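Local coordinates for ESX secretion system protein EccC (Thermomonospora curvata, PDB 4NH0) that forms the cytoplasmic multi-domain ATPase of the ESX (type VII) secretion system, which exports EsxA and EsxB, and might be its translocase subunit, at residues V600-D605 with L862-R867; L630-G635 with R674-S679; G1037-L1042 with G1071-I1076; Q973-F978 with H993-A998. All coordinates share one frame; numbering follows the deposited sequence.

Interaction 1 of 4, residues V600-D605 with L862-R867. With ATP (adenosine-5'-triphosphate), chain G.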
# COMPACT_ATOMS: atom_id res chain seq x y z
N VAL A 600 8.76 14.60 6.91
CA VAL A 600 7.43 14.98 6.47
C VAL A 600 7.10 14.35 5.12
O VAL A 600 7.87 14.46 4.17
CB VAL A 600 7.29 16.52 6.37
CG1 VAL A 600 8.52 17.13 5.71
CG2 VAL A 600 6.02 16.90 5.63
N PRO A 601 5.95 13.66 5.04
CA PRO A 601 5.51 12.98 3.82
C PRO A 601 5.07 13.95 2.73
O PRO A 601 4.60 15.04 3.05
CB PRO A 601 4.33 12.13 4.30
CG PRO A 601 3.79 12.88 5.46
CD PRO A 601 4.99 13.47 6.15
N PRO A 602 5.23 13.56 1.46
CA PRO A 602 4.80 14.38 0.33
C PRO A 602 3.33 14.16 -0.00
O PRO A 602 2.70 13.27 0.57
CB PRO A 602 5.69 13.89 -0.81
CG PRO A 602 5.88 12.44 -0.49
CD PRO A 602 5.92 12.34 1.01
N THR A 603 2.79 14.96 -0.91
CA THR A 603 1.43 14.76 -1.40
C THR A 603 1.48 14.38 -2.87
O THR A 603 2.53 14.45 -3.50
CB THR A 603 0.57 16.01 -1.20
OG1 THR A 603 1.17 17.13 -1.85
CG2 THR A 603 0.42 16.32 0.28
N LEU A 604 0.34 13.97 -3.42
CA LEU A 604 0.29 13.49 -4.79
C LEU A 604 0.52 14.61 -5.81
O LEU A 604 1.08 14.38 -6.87
CB LEU A 604 -1.04 12.79 -5.06
CG LEU A 604 -1.21 11.45 -4.35
CD1 LEU A 604 -2.49 10.76 -4.77
CD2 LEU A 604 -0.00 10.56 -4.60
N ASP A 605 0.08 15.82 -5.47
CA ASP A 605 0.31 16.96 -6.35
C ASP A 605 1.78 17.37 -6.32
O ASP A 605 2.29 17.99 -7.25
CB ASP A 605 -0.58 18.15 -5.96
CG ASP A 605 -0.48 18.50 -4.49
OD1 ASP A 605 0.38 17.91 -3.79
OD2 ASP A 605 -1.24 19.37 -4.03
N LEU A 862 8.99 6.83 1.94
CA LEU A 862 7.90 7.35 2.75
C LEU A 862 6.66 7.56 1.88
O LEU A 862 6.68 8.38 0.96
CB LEU A 862 8.31 8.66 3.43
CG LEU A 862 7.33 9.29 4.41
CD1 LEU A 862 6.98 8.32 5.52
CD2 LEU A 862 7.92 10.56 4.99
N THR A 863 5.60 6.83 2.18
CA THR A 863 4.37 6.88 1.39
C THR A 863 3.77 8.28 1.40
O THR A 863 3.62 8.90 2.45
CB THR A 863 3.32 5.89 1.92
OG1 THR A 863 2.84 6.33 3.20
CG2 THR A 863 3.91 4.51 2.05
N ALA A 864 3.42 8.78 0.22
CA ALA A 864 2.80 10.09 0.10
C ALA A 864 1.39 10.06 0.65
O ALA A 864 0.87 9.00 1.00
CB ALA A 864 2.79 10.54 -1.35
N LEU A 865 0.76 11.23 0.74
CA LEU A 865 -0.61 11.33 1.22
C LEU A 865 -1.56 11.53 0.06
O LEU A 865 -1.25 12.26 -0.89
CB LEU A 865 -0.74 12.48 2.23
CG LEU A 865 -0.60 12.12 3.71
CD1 LEU A 865 0.73 11.43 4.00
CD2 LEU A 865 -0.75 13.36 4.58
N PRO A 866 -2.74 10.89 0.12
CA PRO A 866 -3.71 10.96 -0.98
C PRO A 866 -4.37 12.33 -1.09
O PRO A 866 -5.60 12.43 -1.03
CB PRO A 866 -4.74 9.89 -0.60
CG PRO A 866 -4.69 9.85 0.88
CD PRO A 866 -3.25 10.11 1.26
N ARG A 867 -3.56 13.37 -1.24
CA ARG A 867 -4.07 14.74 -1.29
C ARG A 867 -3.55 15.48 -2.51
O ARG A 867 -2.49 15.15 -3.05
CB ARG A 867 -3.68 15.50 -0.02
CG ARG A 867 -3.83 14.70 1.26
CD ARG A 867 -3.46 15.52 2.48
NE ARG A 867 -4.33 16.69 2.64
CZ ARG A 867 -4.35 17.46 3.72
NH1 ARG A 867 -3.56 17.19 4.75
NH2 ARG A 867 -5.17 18.50 3.77
PG ATP G . -4.72 -0.71 11.11
O1G ATP G . -3.65 -1.77 11.13
O2G ATP G . -5.74 -0.86 10.01
O3G ATP G . -5.33 -0.42 12.47
PB ATP G . -3.11 0.73 9.35
O1B ATP G . -4.07 0.51 8.21
O2B ATP G . -1.89 -0.15 9.49
O3B ATP G . -3.93 0.64 10.73
PA ATP G . -3.47 3.36 8.52
O1A ATP G . -3.12 3.31 7.06
O2A ATP G . -4.92 3.17 8.92
O3A ATP G . -2.60 2.25 9.29
O5' ATP G . -2.93 4.74 9.13
C5' ATP G . -2.93 4.97 10.54
C4' ATP G . -2.48 6.40 10.82
O4' ATP G . -1.14 6.59 10.37
C3' ATP G . -3.35 7.40 10.08
O3' ATP G . -4.14 8.15 11.00
C2' ATP G . -2.40 8.33 9.35
O2' ATP G . -2.60 9.67 9.79
C1' ATP G . -1.00 7.85 9.71
N9 ATP G . -0.20 7.68 8.47
C8 ATP G . -0.24 6.61 7.66
N7 ATP G . 0.61 6.76 6.61
C5 ATP G . 1.21 7.95 6.75
C6 ATP G . 2.22 8.73 5.99
N6 ATP G . 2.77 8.25 4.85
N1 ATP G . 2.57 9.94 6.48
C2 ATP G . 2.03 10.43 7.61
N3 ATP G . 1.12 9.78 8.34
C4 ATP G . 0.67 8.56 7.97
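P601 and L865 meet beside the adenine of ATP and reach the base at N1 from two directions. L865 CD1 lies over one face, 3.4 Å from ATP N1, whereas P601 CG comes up to the edge at that same nitrogen. Another edge carries the amino group: ATP N6 donates to T863 OG1 over 2.5 Å, and weakly to T863 O. A chi1 of 69° sets T863 OG1 on the side of its own carbonyl carbon, and N6 meets both oxygens. A threonine suits the place because its hydroxyl adds a second acceptor to the backbone carbonyl.

Next to the base, the ring of P601 gives a stiff apolar surface. P601 CB is 3.7 Å from L865 CD1, the two side chains crossing obliquely, and L862 CD2 packs on P601 CA. Away from the nucleotide, P602 CG rests on A864 CB.

The backbones share a single bridge, T603 with L865. L865 N donates to P602 O over 2.8 Å; L604 N adds weak bonds to L865 O and R867 O. P866 then centres an inverse gamma turn, and R867 sends its guanidinium to salt bridges with D869 and D871.

The arrangement is an adenine pocket of the second FtsK domain, a P-loop NTPase whose Walker A residues, K669 among them, bind the same nucleotide.

Interaction 2 of 4, residues L630-G635 with R674-S679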
# COMPACT_ATOMS: atom_id res chain seq x y z
N LEU A 630 -0.67 3.22 -17.09
CA LEU A 630 -0.79 2.31 -15.95
C LEU A 630 0.39 2.41 -14.99
O LEU A 630 0.73 1.44 -14.31
CB LEU A 630 -0.96 0.87 -16.42
CG LEU A 630 -2.38 0.48 -16.82
CD1 LEU A 630 -2.47 -1.01 -17.04
CD2 LEU A 630 -3.38 0.92 -15.76
N HIS A 631 1.02 3.58 -14.94
CA HIS A 631 2.05 3.85 -13.95
C HIS A 631 1.48 4.73 -12.85
O HIS A 631 0.70 5.64 -13.11
CB HIS A 631 3.26 4.52 -14.60
CG HIS A 631 4.12 3.58 -15.39
ND1 HIS A 631 3.67 2.94 -16.53
CD2 HIS A 631 5.40 3.17 -15.20
CE1 HIS A 631 4.64 2.18 -17.01
NE2 HIS A 631 5.70 2.30 -16.23
N ALA A 632 1.87 4.45 -11.61
CA ALA A 632 1.36 5.20 -10.47
C ALA A 632 2.48 5.59 -9.52
O ALA A 632 3.33 4.77 -9.17
CB ALA A 632 0.30 4.39 -9.74
N VAL A 633 2.47 6.85 -9.09
CA VAL A 633 3.43 7.33 -8.12
C VAL A 633 2.86 7.16 -6.71
O VAL A 633 1.71 7.49 -6.45
CB VAL A 633 3.80 8.81 -8.37
CG1 VAL A 633 2.55 9.66 -8.51
CG2 VAL A 633 4.71 9.34 -7.27
N VAL A 634 3.68 6.62 -5.81
CA VAL A 634 3.20 6.26 -4.48
C VAL A 634 3.84 7.09 -3.36
O VAL A 634 3.15 7.57 -2.47
CB VAL A 634 3.42 4.76 -4.21
CG1 VAL A 634 3.59 4.49 -2.72
CG2 VAL A 634 2.27 3.95 -4.78
N GLY A 635 5.16 7.26 -3.42
CA GLY A 635 5.85 7.98 -2.37
C GLY A 635 7.18 8.57 -2.78
O GLY A 635 7.38 8.95 -3.93
N ARG A 674 -5.18 3.96 -0.26
CA ARG A 674 -5.93 5.14 -0.66
C ARG A 674 -5.11 6.05 -1.57
O ARG A 674 -5.66 6.76 -2.41
CB ARG A 674 -6.42 5.90 0.57
CG ARG A 674 -7.44 5.13 1.38
CD ARG A 674 -7.93 5.93 2.58
NE ARG A 674 -6.86 6.17 3.53
CZ ARG A 674 -7.02 6.80 4.69
NH1 ARG A 674 -8.22 7.25 5.04
NH2 ARG A 674 -5.99 6.98 5.50
N THR A 675 -3.79 6.05 -1.39
CA THR A 675 -2.91 6.83 -2.25
C THR A 675 -2.84 6.21 -3.63
O THR A 675 -2.99 6.89 -4.64
CB THR A 675 -1.49 6.94 -1.68
OG1 THR A 675 -0.85 5.66 -1.76
CG2 THR A 675 -1.53 7.39 -0.24
N LEU A 676 -2.60 4.90 -3.66
CA LEU A 676 -2.47 4.15 -4.90
C LEU A 676 -3.71 4.28 -5.78
O LEU A 676 -3.61 4.49 -6.98
CB LEU A 676 -2.19 2.68 -4.61
CG LEU A 676 -2.00 1.78 -5.83
CD1 LEU A 676 -0.91 2.34 -6.73
CD2 LEU A 676 -1.67 0.36 -5.41
N ILE A 677 -4.88 4.15 -5.16
CA ILE A 677 -6.14 4.33 -5.86
C ILE A 677 -6.25 5.75 -6.41
O ILE A 677 -6.55 5.94 -7.58
CB ILE A 677 -7.35 4.05 -4.94
CG1 ILE A 677 -7.36 2.58 -4.51
CG2 ILE A 677 -8.64 4.39 -5.64
CD1 ILE A 677 -8.49 2.23 -3.57
N THR A 678 -6.00 6.72 -5.55
CA THR A 678 -6.08 8.13 -5.93
C THR A 678 -5.04 8.47 -7.00
O THR A 678 -5.34 9.20 -7.94
CB THR A 678 -5.87 9.05 -4.72
OG1 THR A 678 -6.60 8.54 -3.60
CG2 THR A 678 -6.35 10.46 -5.03
N SER A 679 -3.84 7.93 -6.84
CA SER A 679 -2.76 8.16 -7.80
C SER A 679 -3.16 7.67 -9.19
O SER A 679 -3.00 8.39 -10.18
CB SER A 679 -1.48 7.46 -7.36
OG SER A 679 -0.42 7.71 -8.26
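S679 and V633 make the polar link between strand 631-635 and helix 674-679. S679 OG donates to V633 O over 2.8 Å, the donor tilted somewhat out of the carbonyl plane. Because OG is anti to its own backbone N (chi1 -178°), the hydroxyl extends from the helix to the strand. V633 N is also near, 3.1 Å from S679 OG. A serine suits this place: its short side chain lets the helix come close, yet it still offers a donor to a buried carbonyl. An alanine here would probably leave V633 O without this donor and open a small gap beside A632 CB and V633 CG1.

The apolar part centres on L676. Its CD1 sits 3.8 Å from A632 CB and 4.1 Å from V634 CG2, spanning two residues that lie on the same side of the strand. The small A632 leaves room for this methyl and for S679 OG, while V634 crosses L676 at a slant. V633 CG1 lies against the S679 hydroxyl and turns otherwise to L607 and L608. T675 spends its own hydroxyl within the helix, on M672 O.

The segments run at 144° to each other, their axes 7.7 Å apart at closest approach. The helix belongs to the range 669-683, which follows directly on the Walker A loop, and the strand to the antiparallel extension of the central sheet: the contact is the P-loop helix laid on the sheet of the second FtsK domain.

Interaction 3 of 4, residues G1037-L1042 with G1071-I1076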
# COMPACT_ATOMS: atom_id res chain seq x y z
N GLY A 1037 -52.30 -41.40 -19.80
CA GLY A 1037 -52.96 -40.38 -19.02
C GLY A 1037 -52.01 -39.28 -18.63
O GLY A 1037 -50.88 -39.22 -19.10
N ALA A 1038 -52.47 -38.39 -17.75
CA ALA A 1038 -51.67 -37.24 -17.34
C ALA A 1038 -50.85 -37.54 -16.10
O ALA A 1038 -51.11 -38.51 -15.38
CB ALA A 1038 -52.57 -36.04 -17.09
N GLU A 1039 -49.84 -36.72 -15.85
CA GLU A 1039 -49.06 -36.80 -14.63
C GLU A 1039 -49.77 -36.03 -13.53
O GLU A 1039 -50.52 -35.10 -13.81
CB GLU A 1039 -47.64 -36.27 -14.84
CG GLU A 1039 -46.82 -37.08 -15.83
CD GLU A 1039 -45.39 -36.58 -15.94
OE1 GLU A 1039 -45.07 -35.54 -15.33
OE2 GLU A 1039 -44.58 -37.24 -16.63
N LEU A 1040 -49.52 -36.40 -12.28
CA LEU A 1040 -50.19 -35.75 -11.16
C LEU A 1040 -49.22 -34.93 -10.32
O LEU A 1040 -48.19 -35.44 -9.87
CB LEU A 1040 -50.90 -36.77 -10.29
CG LEU A 1040 -51.58 -36.22 -9.03
CD1 LEU A 1040 -52.58 -35.13 -9.39
CD2 LEU A 1040 -52.26 -37.33 -8.25
N PHE A 1041 -49.55 -33.66 -10.11
CA PHE A 1041 -48.76 -32.79 -9.25
C PHE A 1041 -49.52 -32.51 -7.96
O PHE A 1041 -50.51 -31.78 -7.96
CB PHE A 1041 -48.42 -31.48 -9.97
CG PHE A 1041 -47.39 -31.63 -11.04
CD1 PHE A 1041 -47.76 -31.94 -12.34
CD2 PHE A 1041 -46.05 -31.44 -10.75
CE1 PHE A 1041 -46.80 -32.07 -13.33
CE2 PHE A 1041 -45.09 -31.57 -11.74
CZ PHE A 1041 -45.47 -31.88 -13.03
N LEU A 1042 -49.04 -33.09 -6.87
CA LEU A 1042 -49.66 -32.87 -5.57
C LEU A 1042 -49.03 -31.67 -4.88
O LEU A 1042 -47.92 -31.76 -4.35
CB LEU A 1042 -49.53 -34.12 -4.70
CG LEU A 1042 -50.19 -34.04 -3.32
CD1 LEU A 1042 -51.66 -33.73 -3.45
CD2 LEU A 1042 -49.98 -35.34 -2.56
N GLY A 1071 -46.69 -41.36 -12.64
CA GLY A 1071 -46.77 -39.93 -12.90
C GLY A 1071 -47.03 -39.10 -11.65
O GLY A 1071 -47.86 -38.19 -11.67
N LEU A 1072 -46.30 -39.40 -10.58
CA LEU A 1072 -46.52 -38.73 -9.31
C LEU A 1072 -45.47 -37.66 -9.03
O LEU A 1072 -44.29 -37.85 -9.31
CB LEU A 1072 -46.53 -39.75 -8.17
CG LEU A 1072 -46.87 -39.25 -6.77
CD1 LEU A 1072 -48.21 -38.54 -6.77
CD2 LEU A 1072 -46.86 -40.39 -5.78
N HIS A 1073 -45.92 -36.53 -8.49
CA HIS A 1073 -45.02 -35.44 -8.13
C HIS A 1073 -45.46 -34.79 -6.82
O HIS A 1073 -46.63 -34.48 -6.63
CB HIS A 1073 -44.97 -34.38 -9.23
CG HIS A 1073 -44.45 -34.90 -10.54
ND1 HIS A 1073 -43.15 -35.33 -10.70
CD2 HIS A 1073 -45.05 -35.05 -11.74
CE1 HIS A 1073 -42.97 -35.72 -11.95
NE2 HIS A 1073 -44.10 -35.56 -12.60
N LEU A 1074 -44.51 -34.60 -5.91
CA LEU A 1074 -44.79 -33.97 -4.62
C LEU A 1074 -44.13 -32.61 -4.51
O LEU A 1074 -42.91 -32.48 -4.60
CB LEU A 1074 -44.34 -34.87 -3.47
CG LEU A 1074 -45.43 -35.66 -2.75
CD1 LEU A 1074 -46.37 -34.72 -2.02
CD2 LEU A 1074 -46.20 -36.53 -3.73
N ILE A 1075 -44.95 -31.58 -4.30
CA ILE A 1075 -44.45 -30.23 -4.10
C ILE A 1075 -44.92 -29.72 -2.75
O ILE A 1075 -46.10 -29.40 -2.57
CB ILE A 1075 -44.93 -29.28 -5.22
CG1 ILE A 1075 -44.66 -29.89 -6.59
CG2 ILE A 1075 -44.25 -27.93 -5.09
CD1 ILE A 1075 -45.10 -29.04 -7.74
N ILE A 1076 -44.00 -29.66 -1.79
CA ILE A 1076 -44.35 -29.44 -0.40
C ILE A 1076 -43.68 -28.21 0.21
O ILE A 1076 -42.49 -27.98 0.00
CB ILE A 1076 -43.99 -30.68 0.45
CG1 ILE A 1076 -44.70 -31.92 -0.08
CG2 ILE A 1076 -44.34 -30.47 1.91
CD1 ILE A 1076 -44.34 -33.19 0.65
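F1041 and H1073 stand side by side on neighbouring strands and point the same way, their rings in an offset stack. The centroids are 4.4 Å apart and the planes 21° from parallel; H1073 CD2 lies over one face of F1041, displaced toward the rim and 3.4 Å from F1041 CZ. Both first torsions set CG anti to the carbonyl carbon (chi1 -73° and -62°), which lifts the two rings from the sheet alongside each other. I1075 CD1 reaches F1041 CD2 at 4.0 Å, and F938 meets the F1041 ring edge-to-face.

At the edge of the imidazole, E1039 arrives with its chain extended. H1073 NE2 donates to E1039 OE1 over 2.9 Å; the oxygen is close to the ring plane but is approached from above the carboxylate plane. H1073 ND1 is bonded too, to P942 O. Since both partners are acceptors, each nitrogen would need a hydrogen, which would be consistent with a protonated ring beside the carboxylate.

These strands are parallel and adjacent in the third FtsK domain, in the central sheet of a P-loop NTPase, with strand 974-980 beyond 1039-1045 and strand 944-947 beyond 1072-1078. L1040 N bonds to G1071 O, L1042 N to H1073 O and I1075 N to L1042 O; H1073 N to L1040 O is weak. At G1071 a side chain would press on E1039 CA, so glycine fits the close approach.

L1042 and L1074 lie on the other face, also side by side, with L1042 CD2 3.7 Å from L1074 CD1. Branched aliphatics suit this layer, where L1057, L1060 and L1064 cover them.

Interaction 4 of 4, residues Q973-F978 with H993-A998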
# COMPACT_ATOMS: atom_id res chain seq x y z
N GLN A 973 -51.88 -33.55 -20.07
CA GLN A 973 -50.48 -33.88 -19.83
C GLN A 973 -50.16 -33.90 -18.34
O GLN A 973 -49.36 -34.71 -17.88
CB GLN A 973 -49.56 -32.88 -20.54
CG GLN A 973 -49.41 -33.10 -22.03
CD GLN A 973 -48.50 -32.08 -22.68
OE1 GLN A 973 -48.51 -30.90 -22.32
NE2 GLN A 973 -47.69 -32.52 -23.64
N ALA A 974 -50.79 -33.00 -17.59
CA ALA A 974 -50.55 -32.89 -16.16
C ALA A 974 -51.74 -32.26 -15.44
O ALA A 974 -52.29 -31.26 -15.91
CB ALA A 974 -49.29 -32.08 -15.90
N ARG A 975 -52.12 -32.84 -14.31
CA ARG A 975 -53.23 -32.32 -13.53
C ARG A 975 -52.78 -31.97 -12.11
O ARG A 975 -51.72 -32.40 -11.67
CB ARG A 975 -54.38 -33.33 -13.49
CG ARG A 975 -54.63 -34.02 -14.83
CD ARG A 975 -56.00 -34.66 -14.89
NE ARG A 975 -57.03 -33.69 -15.27
CZ ARG A 975 -57.55 -33.59 -16.49
NH1 ARG A 975 -57.14 -34.41 -17.45
NH2 ARG A 975 -58.48 -32.69 -16.74
N LEU A 976 -53.59 -31.19 -11.41
CA LEU A 976 -53.21 -30.68 -10.09
C LEU A 976 -54.20 -31.06 -9.00
O LEU A 976 -55.40 -31.14 -9.23
CB LEU A 976 -53.08 -29.16 -10.14
CG LEU A 976 -52.12 -28.55 -11.15
CD1 LEU A 976 -52.30 -27.04 -11.19
CD2 LEU A 976 -50.69 -28.89 -10.80
N ILE A 977 -53.67 -31.29 -7.80
CA ILE A 977 -54.48 -31.47 -6.60
C ILE A 977 -53.85 -30.70 -5.45
O ILE A 977 -52.67 -30.88 -5.15
CB ILE A 977 -54.64 -32.95 -6.22
CG1 ILE A 977 -55.42 -33.70 -7.29
CG2 ILE A 977 -55.34 -33.07 -4.88
CD1 ILE A 977 -55.67 -35.14 -6.97
N PHE A 978 -54.63 -29.83 -4.82
CA PHE A 978 -54.10 -28.93 -3.81
C PHE A 978 -54.50 -29.31 -2.39
O PHE A 978 -55.64 -29.72 -2.15
CB PHE A 978 -54.54 -27.49 -4.10
CG PHE A 978 -54.02 -26.94 -5.39
CD1 PHE A 978 -54.67 -27.20 -6.58
CD2 PHE A 978 -52.88 -26.16 -5.41
CE1 PHE A 978 -54.19 -26.69 -7.77
CE2 PHE A 978 -52.40 -25.64 -6.59
CZ PHE A 978 -53.05 -25.91 -7.78
N HIS A 993 -56.73 -27.95 -15.09
CA HIS A 993 -55.83 -28.93 -14.50
C HIS A 993 -56.31 -29.35 -13.12
O HIS A 993 -56.07 -30.47 -12.67
CB HIS A 993 -54.40 -28.38 -14.40
CG HIS A 993 -53.90 -27.76 -15.67
ND1 HIS A 993 -54.14 -26.44 -16.00
CD2 HIS A 993 -53.17 -28.27 -16.68
CE1 HIS A 993 -53.58 -26.17 -17.16
NE2 HIS A 993 -52.98 -27.27 -17.60
N GLN A 994 -57.00 -28.42 -12.45
CA GLN A 994 -57.57 -28.65 -11.13
C GLN A 994 -58.40 -29.92 -11.07
O GLN A 994 -59.29 -30.14 -11.90
CB GLN A 994 -58.42 -27.45 -10.72
CG GLN A 994 -59.44 -27.74 -9.64
CD GLN A 994 -58.81 -27.94 -8.28
OE1 GLN A 994 -59.31 -28.71 -7.46
NE2 GLN A 994 -57.72 -27.23 -8.03
N ILE A 995 -58.11 -30.76 -10.08
CA ILE A 995 -58.86 -32.00 -9.88
C ILE A 995 -59.49 -32.03 -8.50
O ILE A 995 -60.69 -32.25 -8.36
CB ILE A 995 -57.96 -33.23 -10.05
CG1 ILE A 995 -57.55 -33.39 -11.52
CG2 ILE A 995 -58.67 -34.49 -9.58
CD1 ILE A 995 -58.72 -33.56 -12.45
N GLY A 996 -58.67 -31.79 -7.48
CA GLY A 996 -59.15 -31.80 -6.11
C GLY A 996 -58.55 -30.68 -5.28
O GLY A 996 -57.35 -30.45 -5.31
N TYR A 997 -59.41 -29.98 -4.54
CA TYR A 997 -58.96 -28.92 -3.65
C TYR A 997 -59.47 -29.18 -2.24
O TYR A 997 -60.67 -29.32 -2.02
CB TYR A 997 -59.45 -27.56 -4.15
CG TYR A 997 -58.87 -26.38 -3.40
CD1 TYR A 997 -59.56 -25.81 -2.33
CD2 TYR A 997 -57.64 -25.84 -3.75
CE1 TYR A 997 -59.04 -24.74 -1.64
CE2 TYR A 997 -57.12 -24.77 -3.06
CZ TYR A 997 -57.82 -24.22 -2.00
OH TYR A 997 -57.29 -23.15 -1.31
N ALA A 998 -58.55 -29.23 -1.28
CA ALA A 998 -58.91 -29.57 0.09
C ALA A 998 -58.51 -28.48 1.07
O ALA A 998 -57.35 -28.06 1.12
CB ALA A 998 -58.26 -30.89 0.49
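L976 and F978 are held to the neighbouring parallel strand by main-chain bonds. L976 N donates to H993 O over 2.9 Å. L976 O accepts I995 N, F978 N reaches G996 O over 2.8 Å, and A998 N meets F978 O at 3.1 Å. L976 pairs with Q994 and F978 with Y997, two residues apart on one strand but three on the other, as in a beta bulge.

H993 puts CD2 at its ring edge 3.2 Å from A974 O, while its nitrogens bond to Y969 O and T991 OG1. In Q994 a bend at chi2 (72°) turns CD back. Its NE2 lies 3.4 Å from F978 CD1, amide and ring planes 14° apart. F978 CB packs 3.5 Å from Y997 CD2.

On the other face, I977 CG1 meets I995 CB at 3.8 Å and CG2 lies on G996 O. I995 CD1 also touches the R975 side chain near NE. A side chain at G996 would come close to I977 CG2. An alanine in place of I977, lacking CG1, CG2 and CD1, would probably leave I995 without this apolar neighbour and open a gap toward L1007 and I1011 of helix 1001-1017.

The strand bonds run from main chain to main chain, which implies that the pairing depends little on side-chain identity, while H993 takes the bonds of its ring nitrogens from outside the pair, at Y969 O and T991 OG1.

Following the chain, interaction 1 opens first at 600-605, and interaction 2 both opens and closes within its span, at 630-635 and 674-679, before interaction 1 closes at 862-867. Interaction 1 thus joins a loop to strand 860-863, the last strand of the second FtsK domain's sheet along the chain, and the turn after it; interaction 2 ties strand 631-639 to helix 669-683. They touch, A864 N lying 3.0 Å from V634 O, a probable hydrogen bond. Interactions 4 and 3 follow in series, each closing a shorter loop in the third FtsK domain. They share a sheet, strands 974-980 and 1039-1045 being neighbours. The centres of interactions 1 and 3 are about 70 Å apart.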